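Local atomic coordinates of 401aa long hypothetical glucose-1-phosphate thymidylyltransferase (Sulfolobus tokodaii, PDB entry 2GGO), a protein that probably catalyses steps in the synthesis of UDP-N-acetylglucosamine and UDP-N-acetylgalactosamine, pairing a nucleotidyltransferase domain with a hexapeptide-repeat beta-helix. Residues Asn225-Gln230 with Lys244-Glu249; Pro262-Lys267 with Tyr280-Glu285. All blocks are in the same frame, centred on the assembly; numbering follows the deposited sequence.

Contact 1 of 2, residues Asn225-Gln230 with Lys244-Glu249; sequences NLVFSQ and KVIIEE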
ATOM      1  N   ASN A 225      -9.730 -12.174  -4.013  1.00 36.93           N
ATOM      2  CA  ASN A 225     -10.925 -12.087  -3.195  1.00 37.88           C
ATOM      3  C   ASN A 225     -11.968 -11.106  -3.647  1.00 38.89           C
ATOM      4  O   ASN A 225     -13.158 -11.383  -3.485  1.00 39.31           O
ATOM      5  CB  ASN A 225     -10.536 -11.813  -1.761  1.00 38.08           C
ATOM      6  CG  ASN A 225      -9.909 -13.010  -1.102  1.00 40.39           C
ATOM      7  OD1 ASN A 225      -8.682 -13.191  -1.106  1.00 41.40           O
ATOM      8  ND2 ASN A 225     -10.753 -13.864  -0.537  1.00 45.05           N
ATOM      9  N   LEU A 226     -11.565  -9.972  -4.221  1.00 38.58           N
ATOM     10  CA  LEU A 226     -12.551  -8.940  -4.468  1.00 39.12           C
ATOM     11  C   LEU A 226     -13.157  -8.907  -5.854  1.00 40.20           C
ATOM     12  O   LEU A 226     -14.096  -8.149  -6.068  1.00 41.18           O
ATOM     13  CB  LEU A 226     -12.024  -7.554  -4.085  1.00 38.99           C
ATOM     14  CG  LEU A 226     -11.404  -7.406  -2.696  1.00 38.22           C
ATOM     15  CD1 LEU A 226     -10.737  -6.033  -2.594  1.00 35.00           C
ATOM     16  CD2 LEU A 226     -12.416  -7.612  -1.551  1.00 35.36           C
ATOM     17  N   VAL A 227     -12.645  -9.703  -6.794  1.00 41.73           N
ATOM     18  CA  VAL A 227     -13.082  -9.651  -8.218  1.00 42.24           C
ATOM     19  C   VAL A 227     -13.224 -11.035  -8.813  1.00 43.60           C
ATOM     20  O   VAL A 227     -12.671 -11.996  -8.280  1.00 43.82           O
ATOM     21  CB  VAL A 227     -12.165  -8.781  -9.164  1.00 42.47           C
ATOM     22  CG1 VAL A 227     -12.331  -7.296  -8.888  1.00 41.40           C
ATOM     23  CG2 VAL A 227     -10.661  -9.206  -9.109  1.00 41.32           C
ATOM     24  N   PHE A 228     -13.968 -11.119  -9.915  1.00 45.08           N
ATOM     25  CA  PHE A 228     -14.333 -12.385 -10.525  1.00 47.76           C
ATOM     26  C   PHE A 228     -14.149 -12.352 -12.045  1.00 47.73           C
ATOM     27  O   PHE A 228     -14.302 -11.291 -12.665  1.00 47.44           O
ATOM     28  CB  PHE A 228     -15.776 -12.790 -10.116  1.00 49.76           C
ATOM     29  CG  PHE A 228     -15.964 -12.902  -8.609  1.00 54.01           C
ATOM     30  CD1 PHE A 228     -15.158 -13.797  -7.847  1.00 57.06           C
ATOM     31  CD2 PHE A 228     -16.888 -12.081  -7.937  1.00 56.84           C
ATOM     32  CE1 PHE A 228     -15.284 -13.882  -6.445  1.00 57.29           C
ATOM     33  CE2 PHE A 228     -17.028 -12.160  -6.533  1.00 57.54           C
ATOM     34  CZ  PHE A 228     -16.224 -13.073  -5.787  1.00 56.67           C
ATOM     35  N   SER A 229     -13.804 -13.511 -12.622  1.00 47.73           N
ATOM     36  CA  SER A 229     -13.536 -13.643 -14.055  1.00 47.88           C
ATOM     37  C   SER A 229     -14.568 -12.918 -14.913  1.00 47.55           C
ATOM     38  O   SER A 229     -15.751 -13.183 -14.804  1.00 47.59           O
ATOM     39  CB  SER A 229     -13.494 -15.114 -14.459  1.00 47.68           C
ATOM     40  OG  SER A 229     -12.832 -15.267 -15.712  1.00 51.05           O
ATOM     41  N   GLN A 230     -14.115 -11.982 -15.742  1.00 46.97           N
ATOM     42  CA  GLN A 230     -14.993 -11.270 -16.660  1.00 46.84           C
ATOM     43  C   GLN A 230     -14.245 -10.732 -17.858  1.00 45.02           C
ATOM     44  O   GLN A 230     -13.070 -10.449 -17.778  1.00 44.36           O
ATOM     45  CB  GLN A 230     -15.739 -10.119 -15.953  1.00 46.69           C
ATOM     46  CG  GLN A 230     -14.856  -9.110 -15.232  1.00 49.22           C
ATOM     47  CD  GLN A 230     -15.649  -7.909 -14.715  1.00 49.58           C
ATOM     48  OE1 GLN A 230     -16.397  -7.274 -15.471  1.00 54.67           O
ATOM     49  NE2 GLN A 230     -15.491  -7.595 -13.422  1.00 51.29           N
ATOM     50  N   LYS A 244      -8.719 -17.460 -13.567  1.00 36.05           N
ATOM     51  CA  LYS A 244      -9.412 -16.169 -13.377  1.00 36.33           C
ATOM     52  C   LYS A 244      -8.770 -15.034 -14.132  1.00 36.23           C
ATOM     53  O   LYS A 244      -7.618 -14.704 -13.870  1.00 36.62           O
ATOM     54  CB  LYS A 244      -9.439 -15.776 -11.906  1.00 36.79           C
ATOM     55  CG  LYS A 244     -10.400 -14.624 -11.603  1.00 38.07           C
ATOM     56  CD  LYS A 244     -10.096 -13.957 -10.284  1.00 37.92           C
ATOM     57  CE  LYS A 244     -10.541 -14.807  -9.137  1.00 39.81           C
ATOM     58  NZ  LYS A 244     -11.082 -13.963  -8.038  1.00 45.37           N
ATOM     59  N   VAL A 245      -9.522 -14.401 -15.025  1.00 35.69           N
ATOM     60  CA  VAL A 245      -9.002 -13.265 -15.746  1.00 35.42           C
ATOM     61  C   VAL A 245      -9.988 -12.115 -15.807  1.00 35.40           C
ATOM     62  O   VAL A 245     -11.075 -12.268 -16.336  1.00 36.66           O
ATOM     63  CB  VAL A 245      -8.570 -13.684 -17.170  1.00 35.37           C
ATOM     64  CG1 VAL A 245      -7.872 -12.554 -17.872  1.00 33.73           C
ATOM     65  CG2 VAL A 245      -7.615 -14.865 -17.081  1.00 35.95           C
ATOM     66  N   ILE A 246      -9.601 -10.955 -15.289  1.00 35.10           N
ATOM     67  CA  ILE A 246     -10.441  -9.760 -15.397  1.00 35.15           C
ATOM     68  C   ILE A 246      -9.954  -8.932 -16.575  1.00 35.30           C
ATOM     69  O   ILE A 246      -8.840  -8.398 -16.571  1.00 35.02           O
ATOM     70  CB  ILE A 246     -10.460  -8.898 -14.110  1.00 34.53           C
ATOM     71  CG1 ILE A 246     -11.121  -9.652 -12.969  1.00 33.71           C
ATOM     72  CG2 ILE A 246     -11.257  -7.656 -14.317  1.00 35.64           C
ATOM     73  CD1 ILE A 246     -10.282 -10.806 -12.418  1.00 32.38           C
ATOM     74  N   ILE A 247     -10.799  -8.844 -17.593  1.00 35.34           N
ATOM     75  CA  ILE A 247     -10.517  -7.990 -18.722  1.00 35.03           C
ATOM     76  C   ILE A 247     -11.512  -6.830 -18.697  1.00 36.20           C
ATOM     77  O   ILE A 247     -12.734  -7.032 -18.803  1.00 36.21           O
ATOM     78  CB  ILE A 247     -10.577  -8.751 -20.062  1.00 34.27           C
ATOM     79  CG1 ILE A 247      -9.746 -10.031 -19.978  1.00 34.38           C
ATOM     80  CG2 ILE A 247     -10.090  -7.841 -21.181  1.00 33.07           C
ATOM     81  CD1 ILE A 247      -9.882 -11.002 -21.119  1.00 34.43           C
ATOM     82  N   GLU A 248     -10.984  -5.624 -18.580  1.00 37.19           N
ATOM     83  CA  GLU A 248     -11.795  -4.437 -18.421  1.00 39.20           C
ATOM     84  C   GLU A 248     -12.086  -3.773 -19.731  1.00 40.14           C
ATOM     85  O   GLU A 248     -11.522  -4.126 -20.767  1.00 40.68           O
ATOM     86  CB  GLU A 248     -11.068  -3.459 -17.569  1.00 39.15           C
ATOM     87  CG  GLU A 248     -10.764  -4.023 -16.272  1.00 42.67           C
ATOM     88  CD  GLU A 248     -11.717  -3.509 -15.290  1.00 50.77           C
ATOM     89  OE1 GLU A 248     -12.923  -3.941 -15.363  1.00 49.18           O
ATOM     90  OE2 GLU A 248     -11.249  -2.635 -14.490  1.00 51.84           O
ATOM     91  N   GLU A 249     -12.981  -2.795 -19.692  1.00 41.20           N
ATOM     92  CA  GLU A 249     -13.489  -2.237 -20.911  1.00 42.50           C
ATOM     93  C   GLU A 249     -12.411  -1.483 -21.626  1.00 40.57           C
ATOM     94  O   GLU A 249     -11.543  -0.887 -21.008  1.00 40.33           O
ATOM     95  CB  GLU A 249     -14.679  -1.328 -20.630  1.00 42.91           C
ATOM     96  CG  GLU A 249     -14.442  -0.315 -19.524  1.00 46.53           C
ATOM     97  CD  GLU A 249     -15.620   0.683 -19.355  1.00 48.68           C
ATOM     98  OE1 GLU A 249     -16.811   0.266 -19.522  1.00 54.40           O
ATOM     99  OE2 GLU A 249     -15.326   1.884 -19.062  1.00 55.76           O
TER
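Q230 pairs in parallel with I246, CA to CA 5.0 Å, where the chain leaving helix 212-225 enters the first edge strand of the left-handed parallel beta-helix of hexapeptide repeats; before that point the linker runs at a slant, the 227-230 and 244-247 directions lying 67° apart. Two backbone bonds make the pair. Q230 N donates to V245 O at 3.1 Å, and I247 N returns a nearly straight bond (171°) of 2.8 Å to Q230 O. One residue earlier the strand pairing fades: V245 N reaches the hydroxyl OG of S229 by a weak bond only.

K244, just ahead of strand 245-247, reaches back across to the linker. Its CG stands anti to the backbone N (chi1 -167°), which sets it 3.7 Å from S229 N. CD and CE then pass V227 O, and NZ ends on that oxygen at a short 2.5 Å. D224 O and L223 O, at the end of helix 212-225, accept from the same NZ, so three carbonyl oxygens grip one ammonium group. A positive charge there would probably be stabilised by the partial negative charge of the helix C-terminus. The F228 ring merely passes obliquely by NZ, its CD1 being the nearest atom.

Farther along, I246 points its side chain out of the sheet on the face it shares with Q230. CG2 packs against CG of Q230 at 4.0 Å, while CG1 lies close to F228 O; L223 of helix 212-225 also touches this side chain. V227, which packs on L29 of a loop in the nucleotidyltransferase part as well, closes the apolar patch: its CG2 methyl meets the CD1 methyl of I246 at 3.7 Å.

Contact 2 of 2, residues Pro262-Lys267 with Tyr280-Glu285; sequences PVYIGK and YTILVE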
ATOM      1  N   PRO A 262      -4.579 -16.249 -11.989  1.00 28.70           N
ATOM      2  CA  PRO A 262      -5.319 -14.990 -11.936  1.00 29.10           C
ATOM      3  C   PRO A 262      -4.568 -13.764 -12.464  1.00 28.17           C
ATOM      4  O   PRO A 262      -3.425 -13.525 -12.085  1.00 28.89           O
ATOM      5  CB  PRO A 262      -5.623 -14.808 -10.448  1.00 28.19           C
ATOM      6  CG  PRO A 262      -4.612 -15.561  -9.764  1.00 28.88           C
ATOM      7  CD  PRO A 262      -4.071 -16.634 -10.662  1.00 27.83           C
ATOM      8  N   VAL A 263      -5.253 -13.012 -13.314  1.00 27.58           N
ATOM      9  CA  VAL A 263      -4.685 -11.864 -13.951  1.00 26.44           C
ATOM     10  C   VAL A 263      -5.712 -10.777 -14.039  1.00 26.76           C
ATOM     11  O   VAL A 263      -6.860 -11.012 -14.423  1.00 26.38           O
ATOM     12  CB  VAL A 263      -4.242 -12.271 -15.359  1.00 27.08           C
ATOM     13  CG1 VAL A 263      -4.164 -11.104 -16.298  1.00 26.85           C
ATOM     14  CG2 VAL A 263      -2.945 -13.055 -15.268  1.00 25.16           C
ATOM     15  N   TYR A 264      -5.304  -9.575 -13.688  1.00 25.64           N
ATOM     16  CA  TYR A 264      -6.143  -8.408 -13.807  1.00 26.20           C
ATOM     17  C   TYR A 264      -5.638  -7.541 -14.958  1.00 26.76           C
ATOM     18  O   TYR A 264      -4.477  -7.048 -14.924  1.00 27.20           O
ATOM     19  CB  TYR A 264      -6.046  -7.586 -12.518  1.00 26.68           C
ATOM     20  CG  TYR A 264      -6.951  -6.383 -12.522  1.00 27.77           C
ATOM     21  CD1 TYR A 264      -8.307  -6.531 -12.267  1.00 24.53           C
ATOM     22  CD2 TYR A 264      -6.473  -5.105 -12.807  1.00 26.42           C
ATOM     23  CE1 TYR A 264      -9.132  -5.482 -12.244  1.00 27.42           C
ATOM     24  CE2 TYR A 264      -7.359  -4.015 -12.831  1.00 28.64           C
ATOM     25  CZ  TYR A 264      -8.672  -4.233 -12.522  1.00 28.69           C
ATOM     26  OH  TYR A 264      -9.587  -3.205 -12.534  1.00 31.49           O
ATOM     27  N   ILE A 265      -6.492  -7.308 -15.964  1.00 27.10           N
ATOM     28  CA  ILE A 265      -6.124  -6.437 -17.084  1.00 26.82           C
ATOM     29  C   ILE A 265      -6.888  -5.112 -17.083  1.00 27.96           C
ATOM     30  O   ILE A 265      -8.014  -5.059 -17.518  1.00 28.66           O
ATOM     31  CB  ILE A 265      -6.247  -7.196 -18.455  1.00 26.45           C
ATOM     32  CG1 ILE A 265      -5.477  -8.533 -18.344  1.00 23.10           C
ATOM     33  CG2 ILE A 265      -5.807  -6.300 -19.613  1.00 26.72           C
ATOM     34  CD1 ILE A 265      -5.236  -9.275 -19.551  1.00 23.65           C
ATOM     35  N   GLY A 266      -6.244  -4.036 -16.628  1.00 28.25           N
ATOM     36  CA  GLY A 266      -6.934  -2.739 -16.449  1.00 29.15           C
ATOM     37  C   GLY A 266      -7.501  -2.157 -17.729  1.00 30.11           C
ATOM     38  O   GLY A 266      -7.142  -2.561 -18.807  1.00 31.07           O
ATOM     39  N   LYS A 267      -8.364  -1.155 -17.623  1.00 31.61           N
ATOM     40  CA  LYS A 267      -9.075  -0.636 -18.798  1.00 32.92           C
ATOM     41  C   LYS A 267      -8.189   0.092 -19.801  1.00 31.00           C
ATOM     42  O   LYS A 267      -7.263   0.786 -19.438  1.00 30.53           O
ATOM     43  CB  LYS A 267     -10.291   0.229 -18.384  1.00 33.61           C
ATOM     44  CG  LYS A 267     -10.016   1.399 -17.496  1.00 37.08           C
ATOM     45  CD  LYS A 267     -11.368   2.109 -17.084  1.00 37.62           C
ATOM     46  CE  LYS A 267     -12.144   1.369 -15.946  1.00 44.05           C
ATOM     47  NZ  LYS A 267     -13.328   0.594 -16.483  1.00 45.72           N
ATOM     48  N   TYR A 280      -0.897 -13.640 -11.199  1.00 23.75           N
ATOM     49  CA  TYR A 280      -0.750 -12.443 -10.359  1.00 24.32           C
ATOM     50  C   TYR A 280      -0.187 -11.273 -11.116  1.00 23.96           C
ATOM     51  O   TYR A 280       0.421 -10.403 -10.538  1.00 23.97           O
ATOM     52  CB  TYR A 280      -0.051 -12.731  -9.026  1.00 26.67           C
ATOM     53  CG  TYR A 280      -0.904 -13.666  -8.216  1.00 30.31           C
ATOM     54  CD1 TYR A 280      -2.146 -13.230  -7.708  1.00 32.38           C
ATOM     55  CD2 TYR A 280      -0.523 -15.002  -8.020  1.00 32.13           C
ATOM     56  CE1 TYR A 280      -2.982 -14.097  -6.976  1.00 32.51           C
ATOM     57  CE2 TYR A 280      -1.343 -15.885  -7.297  1.00 32.28           C
ATOM     58  CZ  TYR A 280      -2.578 -15.418  -6.787  1.00 33.67           C
ATOM     59  OH  TYR A 280      -3.394 -16.279  -6.080  1.00 34.07           O
ATOM     60  N   THR A 281      -0.478 -11.242 -12.416  1.00 24.00           N
ATOM     61  CA  THR A 281      -0.181 -10.101 -13.249  1.00 24.17           C
ATOM     62  C   THR A 281      -1.315  -9.117 -13.036  1.00 23.51           C
ATOM     63  O   THR A 281      -2.439  -9.451 -13.299  1.00 25.25           O
ATOM     64  CB  THR A 281      -0.091 -10.497 -14.710  1.00 24.87           C
ATOM     65  OG1 THR A 281       1.133 -11.242 -14.903  1.00 26.14           O
ATOM     66  CG2 THR A 281      -0.056  -9.236 -15.603  1.00 21.11           C
ATOM     67  N   ILE A 282      -0.988  -7.916 -12.594  1.00 22.70           N
ATOM     68  CA  ILE A 282      -1.977  -6.884 -12.339  1.00 22.48           C
ATOM     69  C   ILE A 282      -1.633  -5.666 -13.150  1.00 21.53           C
ATOM     70  O   ILE A 282      -0.675  -4.976 -12.865  1.00 22.18           O
ATOM     71  CB  ILE A 282      -2.074  -6.575 -10.759  1.00 22.84           C
ATOM     72  CG1 ILE A 282      -2.746  -7.786 -10.048  1.00 23.05           C
ATOM     73  CG2 ILE A 282      -2.796  -5.224 -10.413  1.00 20.72           C
ATOM     74  CD1 ILE A 282      -1.861  -8.283  -8.887  1.00 18.81           C
ATOM     75  N   LEU A 283      -2.384  -5.391 -14.210  1.00 21.67           N
ATOM     76  CA  LEU A 283      -2.077  -4.175 -14.946  1.00 22.17           C
ATOM     77  C   LEU A 283      -3.134  -3.186 -14.578  1.00 22.76           C
ATOM     78  O   LEU A 283      -4.292  -3.413 -14.979  1.00 22.32           O
ATOM     79  CB  LEU A 283      -2.157  -4.434 -16.457  1.00 20.48           C
ATOM     80  CG  LEU A 283      -1.331  -5.688 -16.791  1.00 21.59           C
ATOM     81  CD1 LEU A 283      -1.689  -6.274 -18.195  1.00 17.78           C
ATOM     82  CD2 LEU A 283       0.108  -5.326 -16.700  1.00 15.82           C
ATOM     83  N   VAL A 284      -2.793  -2.109 -13.869  1.00 23.11           N
ATOM     84  CA  VAL A 284      -3.867  -1.303 -13.252  1.00 25.73           C
ATOM     85  C   VAL A 284      -4.775  -0.542 -14.224  1.00 27.59           C
ATOM     86  O   VAL A 284      -5.987  -0.501 -14.038  1.00 29.71           O
ATOM     87  CB  VAL A 284      -3.466  -0.409 -12.057  1.00 26.33           C
ATOM     88  CG1 VAL A 284      -2.315  -0.929 -11.238  1.00 26.30           C
ATOM     89  CG2 VAL A 284      -3.394   1.054 -12.382  1.00 27.72           C
ATOM     90  N   GLU A 285      -4.208   0.008 -15.281  1.00 28.01           N
ATOM     91  CA  GLU A 285      -4.954   0.819 -16.213  1.00 28.92           C
ATOM     92  C   GLU A 285      -4.071   1.216 -17.402  1.00 28.57           C
ATOM     93  O   GLU A 285      -2.968   1.740 -17.204  1.00 28.30           O
ATOM     94  CB  GLU A 285      -5.363   2.102 -15.491  1.00 28.84           C
ATOM     95  CG  GLU A 285      -5.937   3.167 -16.371  1.00 32.80           C
ATOM     96  CD  GLU A 285      -6.255   4.441 -15.601  1.00 40.33           C
ATOM     97  OE1 GLU A 285      -5.875   4.571 -14.412  1.00 43.31           O
ATOM     98  OE2 GLU A 285      -6.884   5.328 -16.198  1.00 44.72           O
TER
HETATM   99  O   HOH W   1      -8.785  -0.401 -14.830  1.00 44.82           O
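Strands 263-265 and 281-283 lie on successive coils of the beta-helix, nearly parallel (14°) with axes 4.8 Å apart; Y264 N gives to T281 O and Y264 O takes from L283 N (2.8 Å). The Y264 side chain starts with CB on CG1 of I282, 4.1 Å away. Its CG stands anti to the backbone N (chi1 -177°); beyond it CD2 lies 3.5 Å from L283 O, CE2 brings the ring edge to V284 O, nearly in the ring plane, and OH makes a weak hydrogen bond to E248. One water accepts a hydrogen bond from K267 N and donates one to V284 O.

At the other end P262, after a cis peptide bond, lays CG over one face of the Y280 ring, 3.8 Å from its centroid, in a CH-pi contact; Y280 N bonds P262 O. An alanine at Y280 would probably leave P262 CG without its aromatic platform and D224 OD1 without the phenol hydroxyl it binds.

P262, Y280 and I282 pack on L223 of helix 212-225, K220 of that helix forms a cation-pi pair with Y280, and on the face opposite I282, I265 and L283 touch I271 of strand 270-271.

Contact 1 and contact 2 belong to one parallel sheet, in which strands 245-247 and 263-265 are direct neighbours. Contact 1 lies at the edge of this sheet, where an irregular linker is only partly paired and two of the touching residues are exposed; a lysine ammonium gripped by carbonyls of the linker and helix end is its distinctive feature. Contact 2 is more buried and more regular, its chemistry mostly strand pairing, with aliphatic and aromatic packing alongside. Both lean on helix 212-225 through the same leucine, L223, and D224 serves both, by its backbone in one and its carboxylate in the other. Between them, I246 O accepts from I265 N, and I246 CG2 packs on Y264 CE1.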